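Side-chain contacts in major extracellular endoglucanase (PDB 4TUF), which cleaves internal beta-1,4-glucosidic linkages in cellulose, lichenin and cereal beta-glucans, and is represented here by its glycoside hydrolase family 5 catalytic domain, a TIM barrel: residues N31-M34 and H35-A39; T70-A73 and S74-Y77; A81-Q84 and G85-S88; L89-L92 and D93-A97; Q217-C221 and T222-I226. All coordinates share one frame; numbering follows the deposited sequence.

Interaction 1 of 5, residues N31-M34 and H35-A39; sequences NHVM and HGLWA
V33 and L37 carry the apolar side of this bend, which lies in the loop between strand 16-23 and helix 42-51. V33 CG2, set opposite the backbone N (chi1 64°), is the branch that meets L37 CD1, at 3.7 Å. M34 reaches the same methyl more loosely and nearly at a right angle, M34 CG lying 4.2 Å from L37 CD1. Leucine also covers the backbone, because L37 CG rests 3.5 Å from M34 O. These flexible or branched side chains suit a buried bend whose neighbours are also apolar: M34 and L37 both pack on M45 of helix 42-51, and V33 touches I91 of helix 88-102.

The polar contact is between N31 and H35. N31 ND2 comes to the edge of the imidazole, near its plane, 3.6 Å from H35 NE2, with amide and ring turned 77° from one another. This is not a hydrogen bond.

Next along the chain A39 N donates to G36 O. G36 has a positive phi of 97°, a conformation that favours glycine. The chemistry implies a bend held by apolar burial and main-chain shape, with the asparagine-histidine pair adding little directional restraint.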
# COMPACT_ATOMS: atom_id res chain seq x y z
N ASN A 31 -15.39 6.97 -8.62
CA ASN A 31 -16.56 6.31 -8.05
C ASN A 31 -16.70 6.51 -6.54
O ASN A 31 -17.80 6.43 -6.01
CB ASN A 31 -16.52 4.81 -8.34
CG ASN A 31 -16.65 4.50 -9.82
OD1 ASN A 31 -17.12 5.33 -10.60
ND2 ASN A 31 -16.24 3.30 -10.21
N HIS A 32 -15.58 6.77 -5.88
CA HIS A 32 -15.53 7.00 -4.43
C HIS A 32 -16.18 5.86 -3.64
O HIS A 32 -16.94 6.10 -2.70
CB HIS A 32 -16.21 8.32 -4.08
CG HIS A 32 -15.74 9.48 -4.91
ND1 HIS A 32 -16.50 10.05 -5.90
CD2 HIS A 32 -14.57 10.16 -4.89
CE1 HIS A 32 -15.83 11.05 -6.45
NE2 HIS A 32 -14.65 11.13 -5.86
N VAL A 33 -15.86 4.63 -4.01
CA VAL A 33 -16.33 3.44 -3.29
C VAL A 33 -15.49 2.27 -3.77
O VAL A 33 -15.04 2.27 -4.92
CB VAL A 33 -17.85 3.18 -3.53
CG1 VAL A 33 -18.13 2.88 -5.00
CG2 VAL A 33 -18.37 2.06 -2.64
N MET A 34 -15.26 1.27 -2.92
CA MET A 34 -14.49 0.09 -3.33
C MET A 34 -15.15 -0.54 -4.55
O MET A 34 -16.37 -0.56 -4.67
CB MET A 34 -14.36 -0.92 -2.19
CG MET A 34 -15.66 -1.60 -1.80
SD MET A 34 -15.45 -2.85 -0.51
CE MET A 34 -14.52 -4.08 -1.38
N HIS A 35 -14.33 -1.03 -5.47
CA HIS A 35 -14.80 -1.54 -6.76
C HIS A 35 -15.51 -2.88 -6.68
O HIS A 35 -15.30 -3.65 -5.74
CB HIS A 35 -13.63 -1.66 -7.74
CG HIS A 35 -13.26 -0.37 -8.42
ND1 HIS A 35 -11.99 -0.11 -8.88
CD2 HIS A 35 -14.01 0.72 -8.71
CE1 HIS A 35 -11.97 1.09 -9.43
NE2 HIS A 35 -13.18 1.62 -9.34
N GLY A 36 -16.33 -3.16 -7.69
CA GLY A 36 -16.96 -4.46 -7.83
C GLY A 36 -18.36 -4.54 -7.28
O GLY A 36 -19.00 -5.59 -7.33
N LEU A 37 -18.86 -3.43 -6.75
CA LEU A 37 -20.19 -3.42 -6.17
C LEU A 37 -21.26 -3.33 -7.25
O LEU A 37 -22.44 -3.17 -6.96
CB LEU A 37 -20.34 -2.28 -5.16
CG LEU A 37 -19.29 -2.29 -4.04
CD1 LEU A 37 -19.70 -1.41 -2.87
CD2 LEU A 37 -19.00 -3.72 -3.56
N TRP A 38 -20.84 -3.43 -8.51
CA TRP A 38 -21.79 -3.65 -9.61
C TRP A 38 -22.00 -5.14 -9.81
O TRP A 38 -23.00 -5.56 -10.38
CB TRP A 38 -21.30 -3.00 -10.91
CG TRP A 38 -19.91 -3.40 -11.32
CD1 TRP A 38 -19.55 -4.47 -12.07
CD2 TRP A 38 -18.69 -2.72 -10.99
NE1 TRP A 38 -18.19 -4.51 -12.24
CE2 TRP A 38 -17.63 -3.44 -11.58
CE3 TRP A 38 -18.39 -1.56 -10.25
CZ2 TRP A 38 -16.30 -3.05 -11.46
CZ3 TRP A 38 -17.06 -1.18 -10.13
CH2 TRP A 38 -16.04 -1.92 -10.73
N ALA A 39 -21.05 -5.94 -9.33
CA ALA A 39 -21.06 -7.37 -9.57
C ALA A 39 -21.25 -8.18 -8.29
O ALA A 39 -21.75 -9.31 -8.33
CB ALA A 39 -19.77 -7.79 -10.25

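Interaction 2 of 5, residues T70-A73 and S74-Y77; sequences TMPA and SIDY
I75 folds back against P72 across the bend formed by A73 and S74. From I75 CB the side chain splits. The CG2 branch turns to Y77, standing 3.6 Å above one face of the phenol ring and offset toward its rim. The CG1 branch passes A73 O at 3.8 Å. With CG1 set beside the backbone N (chi1 -56°) and the chain extended beyond it (chi2 178°), the tip CD1 is carried to the proline, where it touches P72 CB at 3.7 Å and P72 CG at 3.8 Å.

All this belongs to the loop that leads from strand 56-61 to helix 88-102 of the TIM barrel, a beta-alpha connection away from the two glutamates that are probably catalytic. P72 and I75 both lie on I91 of that helix, so an isoleucine long enough to touch proline and helix together suits the place. Proline offers a rigid, compact apolar surface, and its N has no N-H to satisfy.

Y77 approaches the same proline from another direction, at about a right angle, its hydroxyl Y77 OH lying 3.8 Å from P72 CG. At the bend S74 takes a positive phi of 69°, which helps to turn the chain, while the backbones of A73 and D76 bond to N31 and L37.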
# COMPACT_ATOMS: atom_id res chain seq x y z
N THR A 70 -19.95 13.97 -0.92
CA THR A 70 -19.49 13.23 -2.09
C THR A 70 -20.30 11.95 -2.23
O THR A 70 -20.32 11.11 -1.32
CB THR A 70 -17.99 12.90 -2.01
OG1 THR A 70 -17.23 14.12 -2.11
CG2 THR A 70 -17.58 11.97 -3.15
N MET A 71 -20.99 11.80 -3.35
CA MET A 71 -21.80 10.61 -3.58
C MET A 71 -21.01 9.55 -4.34
O MET A 71 -20.15 9.88 -5.15
CB MET A 71 -23.08 10.97 -4.34
CG MET A 71 -24.05 11.84 -3.54
SD MET A 71 -24.68 11.04 -2.04
CE MET A 71 -25.59 9.66 -2.74
N PRO A 72 -21.29 8.27 -4.06
CA PRO A 72 -20.63 7.18 -4.78
C PRO A 72 -21.27 6.91 -6.14
O PRO A 72 -22.36 7.42 -6.43
CB PRO A 72 -20.83 5.99 -3.85
CG PRO A 72 -22.11 6.28 -3.16
CD PRO A 72 -22.15 7.78 -2.97
N ALA A 73 -20.60 6.11 -6.97
CA ALA A 73 -21.14 5.72 -8.26
C ALA A 73 -20.84 4.25 -8.52
O ALA A 73 -20.04 3.64 -7.82
CB ALA A 73 -20.55 6.58 -9.37
N SER A 74 -21.52 3.70 -9.53
CA SER A 74 -21.33 2.32 -10.00
C SER A 74 -21.80 1.25 -9.01
O SER A 74 -21.55 0.06 -9.21
CB SER A 74 -19.85 2.06 -10.35
OG SER A 74 -19.06 1.90 -9.18
N ILE A 75 -22.50 1.65 -7.96
CA ILE A 75 -23.01 0.66 -7.02
C ILE A 75 -24.34 0.08 -7.49
O ILE A 75 -25.28 0.83 -7.76
CB ILE A 75 -23.21 1.24 -5.61
CG1 ILE A 75 -21.90 1.84 -5.09
CG2 ILE A 75 -23.70 0.16 -4.65
CD1 ILE A 75 -22.04 2.49 -3.73
N ASP A 76 -24.38 -1.24 -7.61
CA ASP A 76 -25.62 -1.99 -7.84
C ASP A 76 -26.36 -2.14 -6.52
O ASP A 76 -26.02 -3.00 -5.70
CB ASP A 76 -25.30 -3.35 -8.44
CG ASP A 76 -26.54 -4.13 -8.87
OD1 ASP A 76 -27.64 -3.89 -8.33
OD2 ASP A 76 -26.40 -4.99 -9.76
N TYR A 77 -27.39 -1.33 -6.30
CA TYR A 77 -28.06 -1.31 -5.00
C TYR A 77 -29.02 -2.48 -4.81
O TYR A 77 -29.64 -2.61 -3.75
CB TYR A 77 -28.79 0.03 -4.81
CG TYR A 77 -27.85 1.20 -4.64
CD1 TYR A 77 -27.10 1.34 -3.48
CD2 TYR A 77 -27.70 2.14 -5.64
CE1 TYR A 77 -26.23 2.41 -3.31
CE2 TYR A 77 -26.82 3.22 -5.49
CZ TYR A 77 -26.09 3.34 -4.32
OH TYR A 77 -25.23 4.40 -4.16

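Interaction 3 of 5, residues A81-Q84 and G85-S88; sequences ADLQ and GLTS. With 2HP (dihydrogenphosphate ion), chain E.
L86 packs against L83 in a type II beta turn that runs from L83 to L86, and this is the tight part of the contact. L86 N donates to L83 O at 3.1 Å with an N-H...O angle of 149°. With L86 CG beside that same backbone N (chi1 -62°), the leucine side chain folds back along the turn, and L86 CD1 lies 3.5 Å from D82 O. L83 CD2 meets L86 CD1 at 3.9 Å, the two side chains crossing at about a right angle. Both leucines continue onto K94 of the next helix, which uses the aliphatic part of that lysine. G85, with phi 92°, fills the third position of the turn, where glycine is favoured.

The other side is looser. Q84 is exposed, as a polar corner residue can be, its extended chain lying near Y77. The carboxylate of D82 lies by a bound dihydrogenphosphate, with D82 OD2 3.3 Å from its O2; K43 and K94 line the same pocket and may offset the two acidic groups. D82 OD1 accepts from W42 NE1.

Beyond the turn T87 is the N-cap of helix 88-102. Its side chain caps a backbone N while T87 N bonds Q90 OE1, an exchange in the manner of a capping box.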
# COMPACT_ATOMS: atom_id res chain seq x y z
N ALA A 81 -28.14 -3.32 -0.75
CA ALA A 81 -29.28 -2.55 -0.28
C ALA A 81 -28.96 -1.67 0.92
O ALA A 81 -29.55 -0.60 1.08
CB ALA A 81 -30.43 -3.49 0.07
N ASP A 82 -28.04 -2.10 1.76
CA ASP A 82 -27.74 -1.36 2.97
C ASP A 82 -26.79 -0.17 2.72
O ASP A 82 -26.42 0.53 3.67
CB ASP A 82 -27.14 -2.30 4.03
CG ASP A 82 -25.82 -2.89 3.60
OD1 ASP A 82 -25.54 -2.92 2.39
OD2 ASP A 82 -25.06 -3.34 4.49
N LEU A 83 -26.42 0.06 1.47
CA LEU A 83 -25.59 1.22 1.13
C LEU A 83 -26.41 2.32 0.45
O LEU A 83 -25.91 3.42 0.21
CB LEU A 83 -24.43 0.82 0.23
CG LEU A 83 -23.42 -0.20 0.74
CD1 LEU A 83 -22.31 -0.36 -0.27
CD2 LEU A 83 -22.89 0.20 2.10
N GLN A 84 -27.67 2.02 0.14
CA GLN A 84 -28.53 2.97 -0.55
C GLN A 84 -28.74 4.25 0.25
O GLN A 84 -29.14 4.21 1.41
CB GLN A 84 -29.88 2.32 -0.86
CG GLN A 84 -30.63 2.98 -2.01
CD GLN A 84 -31.80 2.15 -2.48
OE1 GLN A 84 -32.13 1.13 -1.87
NE2 GLN A 84 -32.44 2.59 -3.55
N GLY A 85 -28.45 5.39 -0.39
CA GLY A 85 -28.60 6.68 0.26
C GLY A 85 -27.34 7.17 0.95
O GLY A 85 -27.16 8.37 1.16
N LEU A 86 -26.45 6.25 1.29
CA LEU A 86 -25.22 6.61 2.01
C LEU A 86 -24.28 7.45 1.16
O LEU A 86 -24.17 7.24 -0.05
CB LEU A 86 -24.49 5.35 2.48
CG LEU A 86 -25.25 4.46 3.46
CD1 LEU A 86 -24.34 3.35 3.98
CD2 LEU A 86 -25.83 5.28 4.60
N THR A 87 -23.60 8.40 1.79
CA THR A 87 -22.53 9.13 1.13
C THR A 87 -21.29 8.25 1.13
O THR A 87 -21.21 7.29 1.90
CB THR A 87 -22.23 10.47 1.82
OG1 THR A 87 -21.54 10.24 3.06
CG2 THR A 87 -23.52 11.21 2.11
N SER A 88 -20.32 8.56 0.28
CA SER A 88 -19.11 7.74 0.19
C SER A 88 -18.35 7.71 1.51
O SER A 88 -17.72 6.71 1.85
CB SER A 88 -18.20 8.26 -0.93
OG SER A 88 -17.72 9.56 -0.63
P 2HP E . -26.19 -3.63 7.86
O1 2HP E . -26.76 -3.82 9.24
O2 2HP E . -26.70 -4.72 6.94
O3 2HP E . -26.62 -2.28 7.33
O4 2HP E . -24.68 -3.70 7.92

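Interaction 4 of 5, residues L89-L92 and D93-A97; sequences LQIL and DKVIA. With 2HP (dihydrogenphosphate ion), chain E.
L89 begins the run by accepting from D93: D93 N lies 2.8 Å from L89 O, with a nearly straight N-H...O angle of 167°. L89 CD1 also comes within 4.1 Å of D93 OD1, a contact of methyl with carboxylate. D93 CG lies anti to its carbonyl carbon (chi1 -73°), which brings the carboxylate up beside L89. The acid is satisfied on helix 129-143, where R142 forms a salt bridge to OD2 and Y143 hydrogen-bonds OD1.

Q90, exposed as suits a long polar side chain, turns its OE1 to accept from T87 N, at the N-cap residue, and its carbonyl Q90 O takes K94 N at 3.1 Å. K94 itself extends outward past W42 and bends only at its last torsion. Its end lies alongside the dihydrogenphosphate: K94 NZ is 3.4 Å from O3 of that ion, a position where the lysine charge probably favours the anion.

I91 accepts from V95 N, and the beta-branched pair touch loosely, I91 CG2 4.2 Å from V95 CG2. L92 O takes I96 N at 3.0 Å, and beside this bond the two side chains cross obliquely, L92 CD1 meeting I96 CD1 at 3.7 Å. Leucine and isoleucine fit here because both also press on L59 of strand 56-61.

The pattern is that of an amphipathic alpha-helix, here the helix of the beta-alpha-beta crossover joining parallel barrel strands 56-61 and 105-110.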
# COMPACT_ATOMS: atom_id res chain seq x y z
N LEU A 89 -18.41 8.80 2.27
CA LEU A 89 -17.79 8.82 3.59
C LEU A 89 -18.43 7.79 4.50
O LEU A 89 -17.75 7.03 5.19
CB LEU A 89 -17.90 10.22 4.21
CG LEU A 89 -17.31 10.37 5.61
CD1 LEU A 89 -15.84 9.96 5.63
CD2 LEU A 89 -17.46 11.80 6.08
N GLN A 90 -19.76 7.74 4.47
CA GLN A 90 -20.49 6.78 5.29
C GLN A 90 -20.27 5.35 4.82
O GLN A 90 -20.40 4.41 5.61
CB GLN A 90 -21.98 7.12 5.29
CG GLN A 90 -22.29 8.44 5.99
CD GLN A 90 -23.70 8.92 5.71
OE1 GLN A 90 -24.34 8.49 4.75
NE2 GLN A 90 -24.18 9.83 6.54
N ILE A 91 -19.93 5.17 3.55
CA ILE A 91 -19.65 3.83 3.05
C ILE A 91 -18.25 3.41 3.50
O ILE A 91 -18.03 2.27 3.88
CB ILE A 91 -19.78 3.76 1.51
CG1 ILE A 91 -21.23 4.04 1.11
CG2 ILE A 91 -19.38 2.38 0.99
CD1 ILE A 91 -21.49 3.95 -0.39
N LEU A 92 -17.31 4.35 3.48
CA LEU A 92 -15.97 4.11 4.01
C LEU A 92 -16.09 3.75 5.49
O LEU A 92 -15.50 2.76 5.94
CB LEU A 92 -15.07 5.33 3.82
CG LEU A 92 -13.62 5.23 4.28
CD1 LEU A 92 -12.91 4.06 3.61
CD2 LEU A 92 -12.86 6.54 4.02
N ASP A 93 -16.86 4.54 6.23
CA ASP A 93 -17.11 4.27 7.64
C ASP A 93 -17.59 2.83 7.84
O ASP A 93 -17.08 2.11 8.70
CB ASP A 93 -18.14 5.25 8.21
CG ASP A 93 -17.57 6.64 8.41
OD1 ASP A 93 -16.35 6.85 8.19
OD2 ASP A 93 -18.35 7.54 8.81
N LYS A 94 -18.56 2.43 7.03
CA LYS A 94 -19.17 1.11 7.14
C LYS A 94 -18.22 -0.03 6.74
O LYS A 94 -18.28 -1.12 7.31
CB LYS A 94 -20.44 1.07 6.29
CG LYS A 94 -21.46 0.05 6.74
CD LYS A 94 -22.77 0.24 5.99
CE LYS A 94 -23.88 -0.57 6.64
NZ LYS A 94 -24.17 -0.07 8.02
N VAL A 95 -17.36 0.23 5.76
CA VAL A 95 -16.42 -0.79 5.30
C VAL A 95 -15.31 -1.04 6.33
O VAL A 95 -14.98 -2.18 6.63
CB VAL A 95 -15.78 -0.41 3.95
CG1 VAL A 95 -14.63 -1.34 3.62
CG2 VAL A 95 -16.83 -0.45 2.84
N ILE A 96 -14.75 0.04 6.86
CA ILE A 96 -13.72 -0.06 7.90
C ILE A 96 -14.28 -0.75 9.14
O ILE A 96 -13.60 -1.53 9.80
CB ILE A 96 -13.15 1.33 8.24
CG1 ILE A 96 -12.21 1.79 7.12
CG2 ILE A 96 -12.39 1.30 9.55
CD1 ILE A 96 -11.98 3.27 7.09
N ALA A 97 -15.55 -0.47 9.44
CA ALA A 97 -16.22 -1.09 10.58
C ALA A 97 -16.39 -2.60 10.36
O ALA A 97 -16.37 -3.38 11.31
CB ALA A 97 -17.58 -0.43 10.82
P 2HP E . -26.19 -3.63 7.86
O1 2HP E . -26.76 -3.82 9.24
O2 2HP E . -26.70 -4.72 6.94
O3 2HP E . -26.62 -2.28 7.33
O4 2HP E . -24.68 -3.70 7.92

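Interaction 5 of 5, residues Q217-C221 and T222-I226; sequences QPLAC and TPLNI
P218 O accepts two backbone donors in a run of residues with helical backbone angles: T222 N at 3.0 Å across the contact, and C221 N at 3.1 Å. The T222 bond is bent at the hydrogen (140°) but lies in the carbonyl plane. Proline suits this place, since it has no N-H to donate, while its carbonyl O can still accept.

Past C221 the chain extends. T222, beta-branched, tolerates this opened backbone, and P223 follows with its ring carbon P223 CD 3.6 Å from C221 O. The apolar contact lies further along. L219 has CG opposite its backbone N across the CA-CB bond (chi1 178°), and that sends CD1 along the departing chain: L219 CD1 touches T222 O at 3.7 Å and L224 CG at 4.0 Å. T222 O has its polar partner in W164 NE1. The two leucines thus meet through a single methyl, and each continues onto strand 231-238, L219 on L233 and L224 on L231.

C221 is exposed and forms a disulfide with C204, while L219 also borders a bound dihydrogenphosphate. Altogether this is a helix-like turn carrying the C204-C221 disulfide and leading into an extended segment, within the long connection between the parallel barrel strands 192-195 and 231-238.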
# COMPACT_ATOMS: atom_id res chain seq x y z
N GLN A 217 17.18 4.01 -0.87
CA GLN A 217 18.62 4.23 -0.71
C GLN A 217 19.01 5.49 0.09
O GLN A 217 19.89 5.42 0.93
CB GLN A 217 19.30 4.28 -2.08
CG GLN A 217 19.53 2.93 -2.74
CD GLN A 217 19.91 3.07 -4.19
OE1 GLN A 217 21.09 2.98 -4.55
NE2 GLN A 217 18.92 3.32 -5.05
N PRO A 218 18.36 6.65 -0.17
CA PRO A 218 18.80 7.85 0.54
C PRO A 218 18.58 7.82 2.06
O PRO A 218 19.10 8.69 2.77
CB PRO A 218 17.96 8.97 -0.09
CG PRO A 218 17.61 8.46 -1.44
CD PRO A 218 17.38 6.99 -1.23
N LEU A 219 17.83 6.84 2.56
CA LEU A 219 17.63 6.68 4.00
C LEU A 219 18.94 6.36 4.72
O LEU A 219 19.07 6.57 5.93
CB LEU A 219 16.60 5.57 4.26
CG LEU A 219 16.27 5.21 5.70
CD1 LEU A 219 15.76 6.44 6.45
CD2 LEU A 219 15.24 4.10 5.74
N ALA A 220 19.92 5.86 3.98
CA ALA A 220 21.21 5.54 4.57
C ALA A 220 21.99 6.81 4.92
O ALA A 220 22.82 6.80 5.83
CB ALA A 220 22.01 4.66 3.63
N CYS A 221 21.73 7.89 4.20
CA CYS A 221 22.42 9.16 4.41
C CYS A 221 21.60 10.09 5.29
O CYS A 221 22.15 10.92 6.01
CB CYS A 221 22.70 9.86 3.08
SG CYS A 221 23.70 8.90 1.93
N THR A 222 20.28 9.93 5.23
CA THR A 222 19.37 10.86 5.89
C THR A 222 18.27 10.11 6.62
O THR A 222 17.22 9.82 6.05
CB THR A 222 18.73 11.83 4.87
OG1 THR A 222 19.74 12.37 4.01
CG2 THR A 222 18.04 12.97 5.59
N PRO A 223 18.50 9.80 7.90
CA PRO A 223 17.51 9.14 8.75
C PRO A 223 16.21 9.94 8.85
O PRO A 223 16.23 11.17 8.77
CB PRO A 223 18.20 9.08 10.12
CG PRO A 223 19.65 9.18 9.82
CD PRO A 223 19.75 10.07 8.62
N LEU A 224 15.10 9.24 9.03
CA LEU A 224 13.80 9.88 9.21
C LEU A 224 13.59 10.27 10.67
O LEU A 224 13.84 9.47 11.57
CB LEU A 224 12.68 8.94 8.75
CG LEU A 224 12.60 8.73 7.24
CD1 LEU A 224 11.66 7.58 6.92
CD2 LEU A 224 12.14 10.02 6.56
N ASN A 225 13.12 11.49 10.90
CA ASN A 225 12.77 11.92 12.24
C ASN A 225 11.35 11.47 12.58
O ASN A 225 10.45 12.29 12.78
CB ASN A 225 12.91 13.43 12.38
CG ASN A 225 12.83 13.89 13.82
OD1 ASN A 225 12.79 13.08 14.74
ND2 ASN A 225 12.81 15.20 14.01
N ILE A 226 11.18 10.15 12.62
CA ILE A 226 9.92 9.50 12.93
C ILE A 226 10.23 8.44 13.99
O ILE A 226 11.22 7.73 13.85
CB ILE A 226 9.29 8.84 11.68
CG1 ILE A 226 8.99 9.89 10.61
CG2 ILE A 226 8.02 8.06 12.01
CD1 ILE A 226 8.32 9.31 9.38

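In the fold
Followed from the N terminus, the five contacts stand in series; each is local, and none nests in or crosses another. Interaction 1 shapes the loop from strand 16-23 to helix 42-51. Interactions 2 and 3 bend the next beta-alpha loop, from strand 56-61, and interaction 4 continues directly into its helix. These four cluster on one side of the chain's centre: the backbones of 31-39 and 70-77 probably bond to each other, and T70 probably bonds S88. I91 touches interactions 1, 2 and 3, while interactions 3 and 4 both touch one dihydrogenphosphate. Interaction 5 lies on the opposite side, about 35 Å from interaction 4 between centres, in the loop before strand 231-238.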